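Local atomic coordinates of Asp/Glu-specific dipeptidyl-peptidase (Flavobacterium psychrophilum, PDB entry 5JXF), a protein that removes dipeptides from the N-terminus of oligopeptides as a serine peptidase of family S46, cutting strictly after an aspartate or glutamate in the P1 position. Residues G590-Y595 with V649-T654; D679-G684 with R697-D702; E204-V209 with N249-Y254; R242-K247 with N258-P263. All blocks are in the same frame, centred on the assembly; numbering follows the deposited sequence.

Interaction 1 (G590-Y595 with V649-T654); sequences GKVKGY and VCFIGT
Thr654 grips the backbone of Lys591 at two points. Its OG1 accepts the N-H of Lys591 at 3.0 Å from Lys591 N, and Thr654 N donates to Lys591 O. The hydroxyl can reach because chi1 of 58° sets OG1 between the backbone N and the carbonyl carbon. Gly590 passes close by, with CA 3.3 Å from Thr654 OG1. A valine in place of Thr654 would probably leave the N-H of Lys591 without its acceptor. One step on, Lys593 N donates to Ile652 O. Between these bonds the backbones of Val592 and Gly653 form a single beta bridge, their CA atoms 4.1 Å apart. This is where the chain leaving strand 586-591 crosses the end of strand 648-653, in the eight-stranded antiparallel sheet that also takes in strands 673-680 and 698-702. The apolar side is tightly packed. Val592 CG2 lies 3.8 Å from Phe651 CD2, the two side chains at about a right angle. Ile652 CD1 meets the edge of the Tyr595 ring, 3.9 Å from CD1 of Tyr595, whose hydroxyl bonds Glu683. The lysine side is looser and partly exposed. Lys593 touches Thr654 CG2 with CB, then bends away at chi2 to a salt bridge with Asp277.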
# COMPACT_ATOMS: atom_id res chain seq x y z
N GLY A 590 -20.67 -18.64 -4.46
CA GLY A 590 -19.54 -18.89 -3.59
C GLY A 590 -19.90 -18.42 -2.20
O GLY A 590 -21.03 -18.62 -1.76
N LYS A 591 -18.95 -17.77 -1.53
CA LYS A 591 -19.20 -17.31 -0.18
C LYS A 591 -18.41 -16.05 0.15
O LYS A 591 -17.38 -15.77 -0.45
CB LYS A 591 -18.87 -18.43 0.81
CG LYS A 591 -17.41 -18.84 0.76
CD LYS A 591 -17.20 -20.25 1.27
CE LYS A 591 -17.43 -20.35 2.76
NZ LYS A 591 -17.48 -21.76 3.22
N VAL A 592 -18.93 -15.29 1.11
CA VAL A 592 -18.22 -14.17 1.67
C VAL A 592 -16.92 -14.69 2.33
O VAL A 592 -16.96 -15.48 3.27
CB VAL A 592 -19.11 -13.41 2.70
CG1 VAL A 592 -18.35 -12.26 3.31
CG2 VAL A 592 -20.41 -12.92 2.04
N LYS A 593 -15.78 -14.28 1.80
CA LYS A 593 -14.50 -14.83 2.22
C LYS A 593 -13.37 -13.83 1.96
O LYS A 593 -13.23 -13.34 0.84
CB LYS A 593 -14.19 -16.14 1.47
CG LYS A 593 -13.11 -17.00 2.13
CD LYS A 593 -13.50 -17.22 3.58
CE LYS A 593 -12.98 -18.50 4.15
NZ LYS A 593 -13.78 -18.82 5.37
N GLY A 594 -12.56 -13.56 2.98
CA GLY A 594 -11.36 -12.75 2.78
C GLY A 594 -10.29 -13.50 2.03
O GLY A 594 -10.55 -14.57 1.45
N TYR A 595 -9.06 -12.96 2.04
CA TYR A 595 -7.91 -13.63 1.44
C TYR A 595 -6.57 -13.03 1.90
O TYR A 595 -6.54 -12.01 2.58
CB TYR A 595 -7.98 -13.58 -0.09
CG TYR A 595 -7.71 -12.21 -0.68
CD1 TYR A 595 -8.64 -11.18 -0.58
CD2 TYR A 595 -6.53 -11.95 -1.36
CE1 TYR A 595 -8.39 -9.92 -1.14
CE2 TYR A 595 -6.28 -10.70 -1.91
CZ TYR A 595 -7.22 -9.70 -1.80
OH TYR A 595 -6.95 -8.47 -2.35
N VAL A 649 -19.88 -1.23 4.41
CA VAL A 649 -19.81 -0.49 3.17
C VAL A 649 -19.63 -1.44 1.98
O VAL A 649 -20.39 -1.37 1.03
CB VAL A 649 -18.69 0.56 3.23
CG1 VAL A 649 -18.45 1.16 1.88
CG2 VAL A 649 -19.06 1.64 4.21
N CYS A 650 -18.64 -2.33 2.05
CA CYS A 650 -18.37 -3.29 0.97
C CYS A 650 -18.06 -4.65 1.56
O CYS A 650 -17.73 -4.76 2.75
CB CYS A 650 -17.19 -2.85 0.08
SG CYS A 650 -17.35 -1.25 -0.74
N PHE A 651 -18.16 -5.68 0.72
CA PHE A 651 -17.64 -6.99 1.07
C PHE A 651 -17.19 -7.76 -0.17
O PHE A 651 -17.38 -7.31 -1.30
CB PHE A 651 -18.67 -7.81 1.89
CG PHE A 651 -19.92 -8.20 1.12
CD1 PHE A 651 -20.99 -7.32 1.02
CD2 PHE A 651 -20.05 -9.46 0.56
CE1 PHE A 651 -22.15 -7.69 0.34
CE2 PHE A 651 -21.21 -9.84 -0.10
CZ PHE A 651 -22.26 -8.95 -0.22
N ILE A 652 -16.56 -8.92 0.05
CA ILE A 652 -15.97 -9.69 -1.04
C ILE A 652 -16.28 -11.17 -0.89
O ILE A 652 -16.45 -11.65 0.22
CB ILE A 652 -14.42 -9.53 -1.12
CG1 ILE A 652 -13.77 -9.66 0.26
CG2 ILE A 652 -14.06 -8.19 -1.71
CD1 ILE A 652 -12.18 -9.73 0.22
N GLY A 653 -16.34 -11.88 -2.01
CA GLY A 653 -16.55 -13.31 -2.00
C GLY A 653 -15.83 -14.06 -3.09
O GLY A 653 -15.13 -13.49 -3.93
N THR A 654 -16.00 -15.38 -3.09
CA THR A 654 -15.35 -16.24 -4.04
C THR A 654 -16.16 -16.42 -5.34
O THR A 654 -16.03 -17.43 -6.01
CB THR A 654 -15.10 -17.62 -3.42
OG1 THR A 654 -16.34 -18.19 -3.00
CG2 THR A 654 -14.18 -17.48 -2.21

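Interaction 2 (D679-G684 with R697-D702); sequences DRVWEG and RNVMVD. With ASP (aspartic acid), chain F; ARG (arginine), chain E.
Val699 and Asp679 pair backbone to backbone, Val699 N donating to Asp679 O at 2.8 Å, and the strand they hold carries the residues that meet the bound dipeptide. Arg680 sends its guanidinium to the bound aspartic acid and meets the carboxylate edge-on. Arg680 NE donates to OD2 of that ligand and Arg680 NH2 to its OD1, each at 2.8 Å. The bend at chi3, -87°, turns the guanidinium to the ligand. Asp679 OD1 takes the bond from N of the bound arginine, at 2.9 Å, and a weak one from the N-H of Arg680. Asp679 OD2 is held by a salt bridge to Arg233 and by the N-H of Trp229. In the backbone, the return bond from Asp679 N to Val699 O is weak. The bond from Val681 N to Arg697 O is weak too. Arg680 and Asn698 form the non-hydrogen-bonded pair of this antiparallel strand pairing. Further along, Val681 CG1 packs against Val699 CG2 at 3.8 Å and beside Arg697 CB. Arg697 turns away to the carbonyls of Lys593, Gly594 and Pro693. The pattern is consistent with charge matching: a two-pronged cation reads the acidic P1 side chain, in line with the role assigned to Arg680 by similarity, while the carboxylate of Asp679 receives the amino group of the P2 residue.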
# COMPACT_ATOMS: atom_id res chain seq x y z
N ASP A 679 -16.58 -4.88 -8.77
CA ASP A 679 -15.17 -4.96 -9.12
C ASP A 679 -14.57 -6.31 -8.79
O ASP A 679 -15.27 -7.18 -8.28
CB ASP A 679 -14.37 -3.86 -8.39
CG ASP A 679 -13.26 -3.28 -9.24
OD1 ASP A 679 -12.92 -3.89 -10.28
OD2 ASP A 679 -12.71 -2.22 -8.88
N ARG A 680 -13.27 -6.45 -9.05
CA ARG A 680 -12.48 -7.57 -8.57
C ARG A 680 -11.28 -7.03 -7.82
O ARG A 680 -10.87 -5.90 -8.06
CB ARG A 680 -11.97 -8.44 -9.72
CG ARG A 680 -13.02 -9.34 -10.38
CD ARG A 680 -12.42 -9.92 -11.62
NE ARG A 680 -12.62 -9.01 -12.75
CZ ARG A 680 -12.01 -9.14 -13.92
NH1 ARG A 680 -11.13 -10.11 -14.09
NH2 ARG A 680 -12.27 -8.28 -14.90
N VAL A 681 -10.71 -7.84 -6.94
CA VAL A 681 -9.53 -7.40 -6.18
C VAL A 681 -8.27 -7.48 -7.04
O VAL A 681 -8.22 -8.24 -8.02
CB VAL A 681 -9.34 -8.22 -4.88
CG1 VAL A 681 -10.62 -8.25 -4.09
CG2 VAL A 681 -8.89 -9.64 -5.19
N TRP A 682 -7.24 -6.72 -6.65
CA TRP A 682 -6.01 -6.58 -7.44
C TRP A 682 -5.40 -7.90 -7.86
O TRP A 682 -5.06 -8.11 -9.02
CB TRP A 682 -4.97 -5.77 -6.67
CG TRP A 682 -3.75 -5.45 -7.46
CD1 TRP A 682 -2.46 -5.82 -7.17
CD2 TRP A 682 -3.69 -4.70 -8.68
NE1 TRP A 682 -1.61 -5.35 -8.14
CE2 TRP A 682 -2.33 -4.66 -9.07
CE3 TRP A 682 -4.65 -4.06 -9.48
CZ2 TRP A 682 -1.91 -3.99 -10.23
CZ3 TRP A 682 -4.23 -3.41 -10.63
CH2 TRP A 682 -2.87 -3.37 -10.99
N GLU A 683 -5.30 -8.80 -6.90
CA GLU A 683 -4.68 -10.09 -7.11
C GLU A 683 -5.39 -10.98 -8.12
O GLU A 683 -4.80 -11.92 -8.65
CB GLU A 683 -4.56 -10.83 -5.77
CG GLU A 683 -3.52 -10.20 -4.82
CD GLU A 683 -3.95 -8.86 -4.24
OE1 GLU A 683 -5.18 -8.59 -4.18
OE2 GLU A 683 -3.06 -8.07 -3.85
N GLY A 684 -6.66 -10.70 -8.39
CA GLY A 684 -7.42 -11.54 -9.28
C GLY A 684 -7.78 -10.86 -10.58
O GLY A 684 -8.73 -11.27 -11.26
N ARG A 697 -11.32 -12.73 -5.85
CA ARG A 697 -12.51 -12.33 -5.13
C ARG A 697 -13.26 -11.28 -5.91
O ARG A 697 -12.67 -10.48 -6.62
CB ARG A 697 -12.17 -11.77 -3.72
CG ARG A 697 -11.45 -12.72 -2.79
CD ARG A 697 -12.36 -13.83 -2.26
NE ARG A 697 -11.69 -14.66 -1.26
CZ ARG A 697 -10.92 -15.70 -1.57
NH1 ARG A 697 -10.70 -16.03 -2.85
NH2 ARG A 697 -10.34 -16.41 -0.60
N ASN A 698 -14.58 -11.25 -5.75
CA ASN A 698 -15.33 -10.16 -6.34
C ASN A 698 -15.67 -9.16 -5.25
O ASN A 698 -15.76 -9.53 -4.08
CB ASN A 698 -16.60 -10.68 -7.06
CG ASN A 698 -17.70 -11.12 -6.10
OD1 ASN A 698 -17.51 -12.01 -5.25
ND2 ASN A 698 -18.87 -10.50 -6.22
N VAL A 699 -15.82 -7.90 -5.63
CA VAL A 699 -16.14 -6.84 -4.67
C VAL A 699 -17.57 -6.35 -4.87
O VAL A 699 -17.97 -6.02 -6.00
CB VAL A 699 -15.16 -5.67 -4.79
CG1 VAL A 699 -15.23 -4.74 -3.54
CG2 VAL A 699 -13.75 -6.22 -4.95
N MET A 700 -18.31 -6.29 -3.77
CA MET A 700 -19.73 -5.92 -3.73
C MET A 700 -20.02 -4.77 -2.80
O MET A 700 -19.45 -4.68 -1.71
CB MET A 700 -20.58 -7.13 -3.30
CG MET A 700 -20.71 -8.23 -4.34
SD MET A 700 -20.78 -9.91 -3.66
CE MET A 700 -19.12 -10.05 -2.96
N VAL A 701 -20.90 -3.87 -3.22
CA VAL A 701 -21.39 -2.87 -2.27
C VAL A 701 -22.41 -3.56 -1.38
O VAL A 701 -23.30 -4.25 -1.88
CB VAL A 701 -22.05 -1.64 -2.94
CG1 VAL A 701 -22.16 -0.50 -1.91
CG2 VAL A 701 -21.30 -1.18 -4.18
N ASP A 702 -22.27 -3.39 -0.07
CA ASP A 702 -23.24 -3.89 0.90
C ASP A 702 -24.58 -3.15 0.71
O ASP A 702 -24.57 -1.92 0.64
CB ASP A 702 -22.68 -3.67 2.33
CG ASP A 702 -23.42 -4.46 3.38
OD1 ASP A 702 -24.66 -4.28 3.50
OD2 ASP A 702 -22.76 -5.28 4.06
N ASP F . -15.69 -3.40 -13.13
CA ASP F . -16.01 -4.47 -14.08
C ASP F . -17.21 -4.19 -14.96
O ASP F . -18.06 -5.06 -15.18
CB ASP F . -16.22 -5.79 -13.33
CG ASP F . -14.92 -6.55 -13.08
OD1 ASP F . -13.94 -6.30 -13.80
OD2 ASP F . -14.88 -7.40 -12.16
N ARG E . -13.02 -1.54 -12.00
CA ARG E . -14.45 -1.46 -12.30
C ARG E . -14.78 -2.47 -13.40
O ARG E . -14.18 -2.42 -14.48
CB ARG E . -14.84 -0.03 -12.70
CG ARG E . -14.67 1.01 -11.59
CD ARG E . -14.99 2.42 -12.09
NE ARG E . -14.13 2.81 -13.21
CZ ARG E . -12.97 3.45 -13.08
NH1 ARG E . -12.52 3.80 -11.88
NH2 ARG E . -12.25 3.76 -14.16

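Interaction 3 (E204-V209 with N249-Y254); sequences EVFKDV and NHPAAY
Pro251 sets its CG over the face of the Phe206 ring. This atom stands 3.9 Å above the ring centre, 4° off the normal, a CH-pi contact. Pro251 CD reaches 3.8 Å from Phe206 CE2, while Asn249 O sits at the ring edge. Chi1 of -68° sets CG of Phe206 anti to the carbonyl carbon, and this turns the ring to the proline. Pro251 CB also comes 3.1 Å from Val205 O. That carbonyl also receives Lys207 NZ, whose chain folds back at chi3 and chi4. Further along, the carboxylate of Asp208 stands nearly upright against the Tyr254 ring, the planes 83° apart. It comes to the ring edge, with Asp208 OD1 3.6 Å from Tyr254 CD1. The polar end of Asp208 is held by Arg210 and Asn258. One water joins the backbones, accepting from Lys207 N and Ala252 N; another donates to Asn249 O and, weakly, to the carboxylate atom Glu204 OE1. The Phe206 ring also meets Tyr261 and Phe140. The arrangement is that of a connecting loop, between strands 239-245 and 259-260, folded back over strand 197-214 of the large N-terminal antiparallel sheet.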
# COMPACT_ATOMS: atom_id res chain seq x y z
N GLU A 204 -36.83 -9.38 -24.29
CA GLU A 204 -37.62 -8.16 -24.35
C GLU A 204 -36.70 -6.96 -24.11
O GLU A 204 -36.10 -6.83 -23.05
CB GLU A 204 -38.75 -8.18 -23.31
CG GLU A 204 -39.69 -9.37 -23.42
CD GLU A 204 -40.93 -9.22 -22.54
OE1 GLU A 204 -40.91 -8.38 -21.60
OE2 GLU A 204 -41.94 -9.94 -22.80
N VAL A 205 -36.62 -6.08 -25.10
CA VAL A 205 -35.75 -4.93 -25.01
C VAL A 205 -36.51 -3.67 -24.68
O VAL A 205 -37.22 -3.12 -25.52
CB VAL A 205 -34.99 -4.71 -26.32
CG1 VAL A 205 -33.93 -3.61 -26.16
CG2 VAL A 205 -34.35 -6.01 -26.76
N PHE A 206 -36.39 -3.20 -23.45
CA PHE A 206 -37.05 -1.94 -23.11
C PHE A 206 -36.15 -0.76 -23.52
O PHE A 206 -34.93 -0.86 -23.44
CB PHE A 206 -37.42 -1.91 -21.62
CG PHE A 206 -38.50 -2.91 -21.26
CD1 PHE A 206 -38.19 -4.26 -21.13
CD2 PHE A 206 -39.83 -2.51 -21.12
CE1 PHE A 206 -39.17 -5.18 -20.82
CE2 PHE A 206 -40.82 -3.42 -20.83
CZ PHE A 206 -40.49 -4.77 -20.69
N LYS A 207 -36.76 0.34 -23.97
CA LYS A 207 -36.00 1.41 -24.61
C LYS A 207 -36.28 2.77 -23.99
O LYS A 207 -35.79 3.80 -24.46
CB LYS A 207 -36.31 1.43 -26.12
CG LYS A 207 -35.70 0.24 -26.87
CD LYS A 207 -36.16 0.17 -28.34
CE LYS A 207 -36.38 -1.28 -28.82
NZ LYS A 207 -37.65 -1.91 -28.31
N ASP A 208 -37.08 2.77 -22.94
CA ASP A 208 -37.37 3.99 -22.20
C ASP A 208 -36.97 3.78 -20.74
O ASP A 208 -37.81 3.47 -19.90
CB ASP A 208 -38.86 4.36 -22.33
CG ASP A 208 -39.22 5.64 -21.58
OD1 ASP A 208 -38.32 6.29 -21.01
OD2 ASP A 208 -40.42 6.00 -21.58
N VAL A 209 -35.67 3.96 -20.47
CA VAL A 209 -35.08 3.79 -19.13
C VAL A 209 -34.56 5.13 -18.60
O VAL A 209 -33.63 5.72 -19.15
CB VAL A 209 -33.95 2.75 -19.17
CG1 VAL A 209 -33.26 2.62 -17.79
CG2 VAL A 209 -34.50 1.41 -19.66
N ASN A 249 -47.71 -3.06 -20.77
CA ASN A 249 -46.53 -3.51 -20.04
C ASN A 249 -45.44 -4.05 -20.96
O ASN A 249 -44.75 -5.02 -20.64
CB ASN A 249 -46.92 -4.57 -19.02
CG ASN A 249 -45.95 -4.63 -17.84
OD1 ASN A 249 -45.52 -3.59 -17.35
ND2 ASN A 249 -45.61 -5.84 -17.40
N HIS A 250 -45.30 -3.41 -22.12
CA HIS A 250 -44.42 -3.88 -23.18
C HIS A 250 -43.41 -2.80 -23.52
O HIS A 250 -43.65 -1.62 -23.26
CB HIS A 250 -45.24 -4.23 -24.45
CG HIS A 250 -46.03 -5.49 -24.33
ND1 HIS A 250 -47.07 -5.80 -25.18
CD2 HIS A 250 -45.93 -6.53 -23.46
CE1 HIS A 250 -47.58 -6.96 -24.84
NE2 HIS A 250 -46.90 -7.44 -23.81
N PRO A 251 -42.28 -3.19 -24.12
CA PRO A 251 -41.28 -2.22 -24.58
C PRO A 251 -41.86 -1.12 -25.45
O PRO A 251 -42.69 -1.35 -26.32
CB PRO A 251 -40.31 -3.08 -25.38
CG PRO A 251 -40.38 -4.40 -24.75
CD PRO A 251 -41.83 -4.57 -24.35
N ALA A 252 -41.40 0.10 -25.20
CA ALA A 252 -41.80 1.26 -25.96
C ALA A 252 -40.67 2.28 -25.97
O ALA A 252 -39.98 2.48 -24.97
CB ALA A 252 -43.05 1.87 -25.37
N ALA A 253 -40.47 2.90 -27.13
CA ALA A 253 -39.59 4.05 -27.22
C ALA A 253 -40.13 5.11 -26.26
O ALA A 253 -41.27 5.01 -25.81
CB ALA A 253 -39.52 4.58 -28.65
N TYR A 254 -39.31 6.09 -25.94
CA TYR A 254 -39.67 7.10 -24.95
C TYR A 254 -40.98 7.82 -25.27
O TYR A 254 -41.25 8.17 -26.43
CB TYR A 254 -38.55 8.12 -24.81
CG TYR A 254 -38.99 9.35 -24.08
CD1 TYR A 254 -39.24 9.31 -22.72
CD2 TYR A 254 -39.17 10.55 -24.76
CE1 TYR A 254 -39.65 10.45 -22.04
CE2 TYR A 254 -39.59 11.69 -24.09
CZ TYR A 254 -39.82 11.63 -22.73
OH TYR A 254 -40.23 12.77 -22.07
O HOH W 1 -43.95 -7.42 -20.43
O HOH W 2 -39.54 0.78 -22.86

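Interaction 4 (R242-K247 with N258-P263); sequences RVYANK and NVPYIP
Ala245 and Val259 face each other as an antiparallel hydrogen-bonded pair, with Ala245 N to Val259 O at 2.7 Å and Val259 N to Ala245 O at 2.8 Å. Both donors lie nearly along the C=O axis. A third bond runs from Tyr261 N to Val243 O, its N-H pointing almost straight at the oxygen (171°) but tilted from the carbonyl plane. Tyr244 and Pro260 form the neighbouring non-hydrogen-bonded pair, and their side chains lie side by side. Tyr244 CE2 is 3.8 Å from Pro260 CD, and Asn258 O sits at the edge of the tyrosine ring. This is a beta hairpin with a long connecting loop, which sets strand 259-260 beside strand 239-245, at the margin of the large N-terminal antiparallel sheet. The hydroxyl of Tyr244 bonds Glu130, and Arg210 makes a cation-pi contact with its ring. Without the ring, as with an alanine at this position, a gap is likely to open beside Pro260, and Glu130 and Arg210 would probably lose that partner. Tyr261 CB lies 3.8 Å from Val243 CG1 and 4.0 Å from Ala245 CB. Chi1 of 167° then carries its ring away, where Pro263 N sits over one face. Asn258 packs its CB 3.5 Å from Ala245 O, while its ND2 bonds the carbonyl of Ala253. Arg242 brushes Pro260 CG with CD before its guanidinium reaches Glu130 and Glu722.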
# COMPACT_ATOMS: atom_id res chain seq x y z
N ARG A 242 -35.23 3.59 -13.73
CA ARG A 242 -36.56 2.99 -13.70
C ARG A 242 -36.98 2.59 -15.12
O ARG A 242 -36.89 3.40 -16.03
CB ARG A 242 -37.60 3.92 -13.10
CG ARG A 242 -38.98 3.25 -12.99
CD ARG A 242 -40.08 4.20 -12.59
NE ARG A 242 -39.69 5.00 -11.44
CZ ARG A 242 -39.74 4.56 -10.18
NH1 ARG A 242 -40.14 3.32 -9.94
NH2 ARG A 242 -39.37 5.36 -9.19
N VAL A 243 -37.40 1.34 -15.29
CA VAL A 243 -37.77 0.85 -16.61
C VAL A 243 -39.22 1.29 -16.87
O VAL A 243 -40.08 1.18 -16.01
CB VAL A 243 -37.65 -0.68 -16.70
CG1 VAL A 243 -38.05 -1.18 -18.12
CG2 VAL A 243 -36.25 -1.14 -16.35
N TYR A 244 -39.48 1.83 -18.06
CA TYR A 244 -40.83 2.27 -18.41
C TYR A 244 -41.36 1.43 -19.56
O TYR A 244 -40.58 0.94 -20.39
CB TYR A 244 -40.83 3.75 -18.79
CG TYR A 244 -40.88 4.68 -17.60
CD1 TYR A 244 -39.74 4.91 -16.82
CD2 TYR A 244 -42.05 5.33 -17.27
CE1 TYR A 244 -39.80 5.76 -15.74
CE2 TYR A 244 -42.13 6.17 -16.19
CZ TYR A 244 -41.00 6.39 -15.43
OH TYR A 244 -41.10 7.23 -14.35
N ALA A 245 -42.69 1.28 -19.63
CA ALA A 245 -43.31 0.45 -20.66
C ALA A 245 -44.61 1.09 -21.17
O ALA A 245 -45.10 2.02 -20.56
CB ALA A 245 -43.58 -0.94 -20.12
N ASN A 246 -45.16 0.60 -22.30
CA ASN A 246 -46.45 1.16 -22.76
C ASN A 246 -47.62 0.57 -21.98
O ASN A 246 -47.41 -0.17 -21.02
CB ASN A 246 -46.67 0.97 -24.28
CG ASN A 246 -46.62 -0.48 -24.72
OD1 ASN A 246 -46.81 -1.41 -23.93
ND2 ASN A 246 -46.41 -0.69 -26.02
N LYS A 247 -48.85 0.87 -22.40
CA LYS A 247 -50.00 0.48 -21.59
C LYS A 247 -50.23 -1.03 -21.56
O LYS A 247 -51.04 -1.53 -20.79
CB LYS A 247 -51.26 1.23 -22.06
CG LYS A 247 -51.32 2.65 -21.47
CD LYS A 247 -52.69 3.31 -21.60
N ASN A 258 -45.72 6.72 -21.47
CA ASN A 258 -45.26 5.44 -20.95
C ASN A 258 -45.45 5.40 -19.45
O ASN A 258 -45.42 6.44 -18.80
CB ASN A 258 -43.81 5.18 -21.30
CG ASN A 258 -43.62 4.82 -22.75
OD1 ASN A 258 -44.60 4.53 -23.44
ND2 ASN A 258 -42.37 4.81 -23.22
N VAL A 259 -45.67 4.21 -18.89
CA VAL A 259 -45.80 4.06 -17.44
C VAL A 259 -44.77 3.07 -16.87
O VAL A 259 -44.16 2.30 -17.62
CB VAL A 259 -47.23 3.60 -17.06
CG1 VAL A 259 -48.26 4.56 -17.66
CG2 VAL A 259 -47.48 2.17 -17.53
N PRO A 260 -44.54 3.09 -15.54
CA PRO A 260 -43.60 2.14 -14.95
C PRO A 260 -43.88 0.69 -15.33
O PRO A 260 -45.01 0.21 -15.25
CB PRO A 260 -43.83 2.33 -13.44
CG PRO A 260 -44.15 3.76 -13.33
CD PRO A 260 -44.95 4.12 -14.57
N TYR A 261 -42.82 0.02 -15.74
CA TYR A 261 -42.87 -1.38 -16.08
C TYR A 261 -43.11 -2.22 -14.85
O TYR A 261 -42.44 -2.04 -13.82
CB TYR A 261 -41.57 -1.80 -16.73
CG TYR A 261 -41.37 -3.28 -16.85
CD1 TYR A 261 -42.18 -4.05 -17.70
CD2 TYR A 261 -40.33 -3.91 -16.16
CE1 TYR A 261 -42.00 -5.40 -17.83
CE2 TYR A 261 -40.13 -5.26 -16.28
CZ TYR A 261 -40.97 -6.01 -17.12
OH TYR A 261 -40.74 -7.35 -17.24
N ILE A 262 -44.06 -3.14 -14.95
CA ILE A 262 -44.32 -4.05 -13.85
C ILE A 262 -43.63 -5.38 -14.12
O ILE A 262 -43.93 -6.07 -15.10
CB ILE A 262 -45.85 -4.25 -13.62
CG1 ILE A 262 -46.52 -2.90 -13.35
CG2 ILE A 262 -46.10 -5.27 -12.48
CD1 ILE A 262 -48.04 -2.94 -13.41
N PRO A 263 -42.65 -5.73 -13.27
CA PRO A 263 -41.87 -6.93 -13.57
C PRO A 263 -42.55 -8.23 -13.15
O PRO A 263 -43.46 -8.23 -12.32
CB PRO A 263 -40.58 -6.72 -12.77
CG PRO A 263 -41.03 -5.90 -11.58
CD PRO A 263 -42.13 -4.99 -12.10

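How the interactions relate
The four contacts form two neighbouring pairs. Interactions 1 and 2 have centres 8 Å apart and share one antiparallel sheet, where strands 648-653 and 698-702 are neighbours. Interactions 3 and 4 lie 7 Å apart, centre to centre; both reach the N-terminal sheet, where strands 197-214 and 239-245 are neighbours, and their segments alternate along the chain. The two pairs are separate: centres are 32 to 35 Å apart and nearest atoms at least about 18 Å. Interaction 2 supplies Asp679 and Arg680 to the dipeptide pocket; the side chain of Asp679 is about 6 Å from those of His101 and Asp237, assigned to the charge relay by similarity. Interaction 1 is farther from the ligand, the side chain of Ile652 about 11 Å from the bound aspartic acid. Interactions 3 and 4 lie away from the annotated sites.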